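Local coordinates for iron-rich dpsA-homolog protein (PDB 1TJO), which oxidises ferrous iron with hydrogen peroxide and stores it as a ferric mineral inside a hollow dodecamer, thereby shielding DNA from oxidative damage, at the interface of chains A and B. Residues are numbered along the deposited sequence; one frame, centred on the assembly and turned at random. Chains: chain A/B, Iron-rich dpsA-homolog protein.

Contact 1: the interface of chains A and B. Residues chain A 134, 137-138, 153, 156; chain B 141, 144, 146-147.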
ATOM      1  N   ARG A 134      -9.809 -33.750 -11.690  1.00 18.43           N
ATOM      2  CA  ARG A 134      -8.751 -34.424 -12.423  1.00 20.18           C
ATOM      3  C   ARG A 134      -9.265 -35.013 -13.729  1.00 20.02           C
ATOM      4  O   ARG A 134      -8.617 -34.862 -14.759  1.00 21.46           O
ATOM      5  CB  ARG A 134      -8.135 -35.518 -11.574  1.00 20.98           C
ATOM      6  CG  ARG A 134      -7.167 -35.029 -10.520  1.00 21.28           C
ATOM      7  CD  ARG A 134      -6.618 -36.151  -9.673  1.00 23.72           C
ATOM      8  NE  ARG A 134      -5.948 -35.659  -8.499  1.00 23.00           N
ATOM      9  CZ  ARG A 134      -5.961 -36.211  -7.297  1.00 22.65           C
ATOM     10  NH1 ARG A 134      -6.545 -37.371  -7.083  1.00 24.34           N
ATOM     11  NH2 ARG A 134      -5.299 -35.627  -6.313  1.00 22.09           N
ATOM     12  N   THR A 137     -10.073 -32.209 -16.219  1.00 21.72           N
ATOM     13  CA  THR A 137      -8.913 -31.608 -16.831  1.00 22.69           C
ATOM     14  C   THR A 137      -8.443 -32.414 -18.036  1.00 23.31           C
ATOM     15  O   THR A 137      -8.160 -31.875 -19.093  1.00 24.39           O
ATOM     16  CB  THR A 137      -7.752 -31.363 -15.828  1.00 23.41           C
ATOM     17  OG1 THR A 137      -7.069 -32.554 -15.486  1.00 31.20           O
ATOM     18  CG2 THR A 137      -8.231 -30.811 -14.540  1.00 17.57           C
ATOM     19  N   GLU A 138      -8.464 -33.736 -17.902  1.00 24.14           N
ATOM     20  CA  GLU A 138      -8.127 -34.607 -19.024  1.00 24.84           C
ATOM     21  C   GLU A 138      -9.152 -34.482 -20.159  1.00 23.39           C
ATOM     22  O   GLU A 138      -8.790 -34.440 -21.332  1.00 23.60           O
ATOM     23  CB  GLU A 138      -8.076 -36.044 -18.514  1.00 26.44           C
ATOM     24  CG  GLU A 138      -6.913 -36.255 -17.575  1.00 30.98           C
ATOM     25  CD  GLU A 138      -6.889 -37.628 -16.944  1.00 37.31           C
ATOM     26  OE1 GLU A 138      -6.220 -37.741 -15.877  1.00 40.85           O
ATOM     27  OE2 GLU A 138      -7.552 -38.567 -17.493  1.00 40.46           O
ATOM     28  N   ARG A 153      -6.817 -26.743 -13.560  1.00 19.69           N
ATOM     29  CA  ARG A 153      -5.604 -27.063 -12.789  1.00 20.96           C
ATOM     30  C   ARG A 153      -5.297 -25.990 -11.730  1.00 19.88           C
ATOM     31  O   ARG A 153      -4.884 -26.279 -10.619  1.00 20.33           O
ATOM     32  CB  ARG A 153      -4.403 -27.270 -13.721  1.00 21.81           C
ATOM     33  CG  ARG A 153      -4.441 -28.561 -14.477  1.00 26.10           C
ATOM     34  CD  ARG A 153      -3.243 -28.718 -15.419  1.00 28.56           C
ATOM     35  NE  ARG A 153      -3.571 -29.531 -16.569  1.00 37.79           N
ATOM     36  CZ  ARG A 153      -3.571 -29.128 -17.825  1.00 32.71           C
ATOM     37  NH1 ARG A 153      -3.229 -27.889 -18.222  1.00 32.73           N
ATOM     38  NH2 ARG A 153      -3.907 -30.003 -18.703  1.00 37.13           N
ATOM     39  N   LEU A 156      -7.697 -26.669  -9.011  1.00 21.48           N
ATOM     40  CA  LEU A 156      -7.387 -27.926  -8.360  1.00 21.73           C
ATOM     41  C   LEU A 156      -6.293 -27.761  -7.342  1.00 21.51           C
ATOM     42  O   LEU A 156      -6.372 -28.339  -6.232  1.00 21.84           O
ATOM     43  CB  LEU A 156      -6.967 -28.972  -9.405  1.00 21.54           C
ATOM     44  CG  LEU A 156      -6.594 -30.351  -8.905  1.00 23.35           C
ATOM     45  CD1 LEU A 156      -7.755 -30.991  -8.300  1.00 24.83           C
ATOM     46  CD2 LEU A 156      -6.086 -31.218 -10.053  1.00 21.82           C
TER
ATOM     47  N   GLU B 141       1.702 -36.030 -15.068  1.00 26.35           N
ATOM     48  CA  GLU B 141       0.472 -35.920 -15.866  1.00 29.66           C
ATOM     49  C   GLU B 141      -0.004 -37.306 -16.306  1.00 30.13           C
ATOM     50  O   GLU B 141      -1.210 -37.572 -16.318  1.00 30.49           O
ATOM     51  CB  GLU B 141       0.621 -34.939 -17.040  1.00 31.17           C
ATOM     52  CG  GLU B 141       0.352 -33.488 -16.579  1.00 37.15           C
ATOM     53  CD  GLU B 141      -0.808 -32.738 -17.250  1.00 43.11           C
ATOM     54  OE1 GLU B 141      -1.008 -32.997 -18.466  1.00 49.63           O
ATOM     55  OE2 GLU B 141      -1.507 -31.865 -16.570  1.00 37.43           O
ATOM     56  N   GLY B 144      -1.976 -38.957 -13.812  1.00 27.31           N
ATOM     57  CA  GLY B 144      -3.190 -38.226 -13.486  1.00 26.19           C
ATOM     58  C   GLY B 144      -3.052 -37.265 -12.309  1.00 25.44           C
ATOM     59  O   GLY B 144      -4.058 -36.780 -11.841  1.00 25.27           O
ATOM     60  N   HIS B 146      -2.520 -34.035 -11.782  1.00 23.20           N
ATOM     61  CA  HIS B 146      -2.475 -32.780 -12.501  1.00 23.43           C
ATOM     62  C   HIS B 146      -2.042 -31.630 -11.642  1.00 22.69           C
ATOM     63  O   HIS B 146      -1.473 -30.674 -12.140  1.00 21.96           O
ATOM     64  CB  HIS B 146      -3.848 -32.535 -13.118  1.00 23.61           C
ATOM     65  CG  HIS B 146      -4.223 -33.604 -14.084  1.00 25.32           C
ATOM     66  ND1 HIS B 146      -3.600 -33.740 -15.306  1.00 29.28           N
ATOM     67  CD2 HIS B 146      -5.065 -34.664 -13.963  1.00 26.03           C
ATOM     68  CE1 HIS B 146      -4.099 -34.795 -15.928  1.00 28.62           C
ATOM     69  NE2 HIS B 146      -4.984 -35.375 -15.133  1.00 30.68           N
ATOM     70  N   ALA B 147      -2.302 -31.716 -10.337  1.00 22.20           N
ATOM     71  CA  ALA B 147      -1.886 -30.628  -9.459  1.00 21.00           C
ATOM     72  C   ALA B 147      -0.373 -30.605  -9.372  1.00 20.95           C
ATOM     73  O   ALA B 147       0.265 -29.538  -9.413  1.00 19.64           O
ATOM     74  CB  ALA B 147      -2.512 -30.787  -8.079  1.00 21.62           C
TER
HETATM   75  O   HOH W   1      -3.695 -33.797  -8.781  1.00 25.66           O
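Helices 115-142 and 146-169 of chain A meet the end of helix 115-142, the turn after it and the first residues of helix 146-170 of chain B. The turn carries B:His146 into the groove between the two chain A helices, where the ring meets chain A at one edge and one face, while its other nitrogen is held within chain B. At one edge the N-H of NE2 points to the carboxylate oxygen OE1 of A:Glu138, 2.8 Å away. The bond is almost straight, 171° at the hydrogen, lies in the ring plane and uses the anti lone pair of OE1. A:Glu138 reaches it with an extended chain, crossing the histidine at about a right angle. At the other edge ND1 donates to OE2 of B:Glu141 at 3.1 Å, within the same chain, so bonds at both nitrogens fix the rotation of the ring. That oxygen is met from above its carboxylate plane, and it also lies 3.1 Å from NE of A:Arg153. The latter pair is a salt bridge without a hydrogen bond, because the N-H points elsewhere, and the two flat groups are steeply turned against each other.

One ring face is capped by the hydroxyl OG1 of A:Thr137, which lies over its centre, 3.2 Å above the ring plane. With chi1 at 75° this oxygen stands between the backbone N and the carbonyl carbon, where it also donates to the carbonyl O of A:Arg134. Methyl CD2 of A:Leu156 packs against CB of B:His146 at 4.0 Å, and the aliphatic chain of A:Arg134 runs past CD2 of the ring and the carbonyl O of B:Gly144. A water joins A:Arg134 NE to the backbone N of B:Ala147. The two carboxylates may favour a protonated imidazole, an effect that the nearby guanidinium of A:Arg153 would partly offset. The site probably fixes the start of helix 146-170 of one subunit on its neighbour, and so helps to hold the iron-storing dodecamer together.

Contact 2: the interface of chains A and B. Residues chain A 130, 134, 156-157, 160; chain B 20, 22, 84, 147.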
ATOM      1  N   ILE A 130     -12.020 -33.265  -6.122  1.00 18.18           N
ATOM      2  CA  ILE A 130     -10.651 -33.392  -6.572  1.00 18.94           C
ATOM      3  C   ILE A 130     -10.577 -34.502  -7.625  1.00 19.64           C
ATOM      4  O   ILE A 130     -10.000 -34.298  -8.666  1.00 20.30           O
ATOM      5  CB  ILE A 130      -9.720 -33.658  -5.386  1.00 18.92           C
ATOM      6  CG1 ILE A 130      -9.428 -32.334  -4.643  1.00 19.02           C
ATOM      7  CG2 ILE A 130      -8.385 -34.242  -5.834  1.00 18.22           C
ATOM      8  CD1 ILE A 130      -8.953 -32.551  -3.314  1.00 19.84           C
ATOM      9  N   ARG A 134      -9.809 -33.750 -11.690  1.00 18.43           N
ATOM     10  CA  ARG A 134      -8.751 -34.424 -12.423  1.00 20.18           C
ATOM     11  C   ARG A 134      -9.265 -35.013 -13.729  1.00 20.02           C
ATOM     12  O   ARG A 134      -8.617 -34.862 -14.759  1.00 21.46           O
ATOM     13  CB  ARG A 134      -8.135 -35.518 -11.574  1.00 20.98           C
ATOM     14  CG  ARG A 134      -7.167 -35.029 -10.520  1.00 21.28           C
ATOM     15  CD  ARG A 134      -6.618 -36.151  -9.673  1.00 23.72           C
ATOM     16  NE  ARG A 134      -5.948 -35.659  -8.499  1.00 23.00           N
ATOM     17  CZ  ARG A 134      -5.961 -36.211  -7.297  1.00 22.65           C
ATOM     18  NH1 ARG A 134      -6.545 -37.371  -7.083  1.00 24.34           N
ATOM     19  NH2 ARG A 134      -5.299 -35.627  -6.313  1.00 22.09           N
ATOM     20  N   LEU A 156      -7.697 -26.669  -9.011  1.00 21.48           N
ATOM     21  CA  LEU A 156      -7.387 -27.926  -8.360  1.00 21.73           C
ATOM     22  C   LEU A 156      -6.293 -27.761  -7.342  1.00 21.51           C
ATOM     23  O   LEU A 156      -6.372 -28.339  -6.232  1.00 21.84           O
ATOM     24  CB  LEU A 156      -6.967 -28.972  -9.405  1.00 21.54           C
ATOM     25  CG  LEU A 156      -6.594 -30.351  -8.905  1.00 23.35           C
ATOM     26  CD1 LEU A 156      -7.755 -30.991  -8.300  1.00 24.83           C
ATOM     27  CD2 LEU A 156      -6.086 -31.218 -10.053  1.00 21.82           C
ATOM     28  N   ILE A 157      -5.237 -27.019  -7.667  1.00 21.99           N
ATOM     29  CA  ILE A 157      -4.166 -26.891  -6.698  1.00 23.34           C
ATOM     30  C   ILE A 157      -4.644 -26.189  -5.395  1.00 22.40           C
ATOM     31  O   ILE A 157      -4.236 -26.568  -4.317  1.00 23.50           O
ATOM     32  CB  ILE A 157      -2.886 -26.237  -7.327  1.00 25.54           C
ATOM     33  CG1 ILE A 157      -1.712 -26.385  -6.347  1.00 31.51           C
ATOM     34  CG2 ILE A 157      -3.117 -24.856  -7.736  1.00 27.38           C
ATOM     35  CD1 ILE A 157      -1.436 -25.210  -5.518  1.00 37.22           C
ATOM     36  N   GLU A 160      -6.845 -28.723  -3.495  1.00 20.52           N
ATOM     37  CA  GLU A 160      -5.977 -29.753  -2.882  1.00 21.06           C
ATOM     38  C   GLU A 160      -5.280 -29.211  -1.658  1.00 21.89           C
ATOM     39  O   GLU A 160      -5.124 -29.923  -0.654  1.00 21.36           O
ATOM     40  CB  GLU A 160      -4.994 -30.386  -3.870  1.00 21.10           C
ATOM     41  CG  GLU A 160      -5.679 -31.228  -4.967  1.00 21.01           C
ATOM     42  CD  GLU A 160      -4.720 -32.193  -5.651  1.00 24.79           C
ATOM     43  OE1 GLU A 160      -3.609 -32.423  -5.117  1.00 27.26           O
ATOM     44  OE2 GLU A 160      -5.075 -32.718  -6.733  1.00 25.48           O
TER
ATOM     45  N   LEU B  20      -6.594 -36.339  -0.612  1.00 24.21           N
ATOM     46  CA  LEU B  20      -6.291 -36.003  -1.991  1.00 23.39           C
ATOM     47  C   LEU B  20      -6.611 -37.173  -2.929  1.00 23.60           C
ATOM     48  O   LEU B  20      -6.379 -37.078  -4.099  1.00 23.00           O
ATOM     49  CB  LEU B  20      -4.822 -35.616  -2.151  1.00 23.14           C
ATOM     50  CG  LEU B  20      -4.412 -34.464  -1.241  1.00 25.49           C
ATOM     51  CD1 LEU B  20      -2.981 -34.101  -1.410  1.00 25.32           C
ATOM     52  CD2 LEU B  20      -5.329 -33.260  -1.501  1.00 26.10           C
ATOM     53  N   MET B  22      -5.203 -39.984  -3.438  1.00 25.80           N
ATOM     54  CA  MET B  22      -4.008 -40.481  -4.123  1.00 28.01           C
ATOM     55  C   MET B  22      -3.573 -41.759  -3.420  1.00 27.78           C
ATOM     56  O   MET B  22      -3.144 -41.714  -2.281  1.00 27.51           O
ATOM     57  CB  MET B  22      -2.872 -39.453  -4.047  1.00 29.08           C
ATOM     58  CG  MET B  22      -1.714 -39.727  -4.995  1.00 35.32           C
ATOM     59  SD  MET B  22      -2.150 -39.536  -6.741  1.00 45.47           S
ATOM     60  CE  MET B  22      -2.851 -38.013  -6.728  1.00 43.80           C
ATOM     61  N   ARG B  84       4.613 -30.764  -1.254  1.00 20.75           N
ATOM     62  CA  ARG B  84       3.907 -31.723  -2.092  1.00 20.41           C
ATOM     63  C   ARG B  84       4.301 -33.146  -1.691  1.00 19.01           C
ATOM     64  O   ARG B  84       3.457 -34.006  -1.585  1.00 19.49           O
ATOM     65  CB  ARG B  84       4.176 -31.480  -3.561  1.00 20.40           C
ATOM     66  CG  ARG B  84       3.204 -32.181  -4.474  1.00 23.30           C
ATOM     67  CD  ARG B  84       1.747 -31.827  -4.239  1.00 23.66           C
ATOM     68  NE  ARG B  84       0.862 -32.539  -5.179  1.00 26.82           N
ATOM     69  CZ  ARG B  84      -0.459 -32.588  -5.048  1.00 26.11           C
ATOM     70  NH1 ARG B  84      -1.045 -31.938  -4.054  1.00 28.68           N
ATOM     71  NH2 ARG B  84      -1.203 -33.284  -5.915  1.00 24.63           N
ATOM     72  N   ALA B 147      -2.302 -31.716 -10.337  1.00 22.20           N
ATOM     73  CA  ALA B 147      -1.886 -30.628  -9.459  1.00 21.00           C
ATOM     74  C   ALA B 147      -0.373 -30.605  -9.372  1.00 20.95           C
ATOM     75  O   ALA B 147       0.265 -29.538  -9.413  1.00 19.64           O
ATOM     76  CB  ALA B 147      -2.512 -30.787  -8.079  1.00 21.62           C
TER
HETATM   77  O   HOH W   2      -3.695 -33.797  -8.781  1.00 25.66           O
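A:Arg134 and B:Arg84 make matching end-on grips across this contact, on B:Leu20 and A:Glu160, a worked case of paired nitrogens closing on one oxygen. A:Arg134 directs NH1 and NH2 at the backbone carbonyl O of B:Leu20, with NH2 at 2.9 Å. Both bonds lie close to the guanidinium plane; NH1 approaches nearly along the C=O axis and NH2 in the carbonyl plane. In the opposite direction B:Arg84 holds the carboxylate oxygen OE1 of A:Glu160 between NH1 and NH2, and NH2 at 2.7 Å marks the salt bridge. NH2 comes from the syn side and NH1 nearly along the C-O axis, with the two flat groups only 29° apart. B:Arg84 starts with CG anti to the backbone N (chi1 -164°) and bends at chi2 before its tip meets the glutamate.

The second carboxylate oxygen, OE2 of A:Glu160, receives NH2 of A:Arg134 at 2.9 Å from above the carboxylate plane, in a salt bridge within chain A. The glutamate thus lies between two arginines whose NH2 atoms are 4.7 Å apart, and its charge probably eases their repulsion. OE2 also touches, at 2.7 Å, the water that links A:Arg134 to the backbone N of B:Ala147.

Apolar groups complete the contact. The guanidinium of A:Arg134 is sandwiched: CE of B:Met22 sits toward the rim of one face, 3.3 Å above the plane, while CG2 of A:Ile130 is centred over the other. The methionine chain, bent at chi2 and chi3, turns its terminal methyl onto that first face. B:Leu20 lays its methyl CD2 on CB of A:Glu160 at 3.7 Å, and CB of B:Ala147 packs against the carboxylate of that glutamate. The site lies on the neighbouring chain A helices 115-142 and 146-169, where chain B brings together its N-terminal loop, helix 60-87 and the start of helix 146-170.

About 7 Å separates the C-alpha centres of contact 1 and contact 2, and A:Arg134, A:Leu156 and B:Ala147 belong to both. They form adjoining stretches of one surface along chain A helices 115-142 and 146-169. A:Arg134 bridges them by offering its aliphatic stem to contact 1 and its guanidinium to contact 2, with the same water between. Chain B is thereby held through segments far apart in its sequence. Because the interface between these copies is not an exact two-fold, the two chains contribute different surfaces; repeated around the twelve subunits, such joints probably help close the hollow sphere.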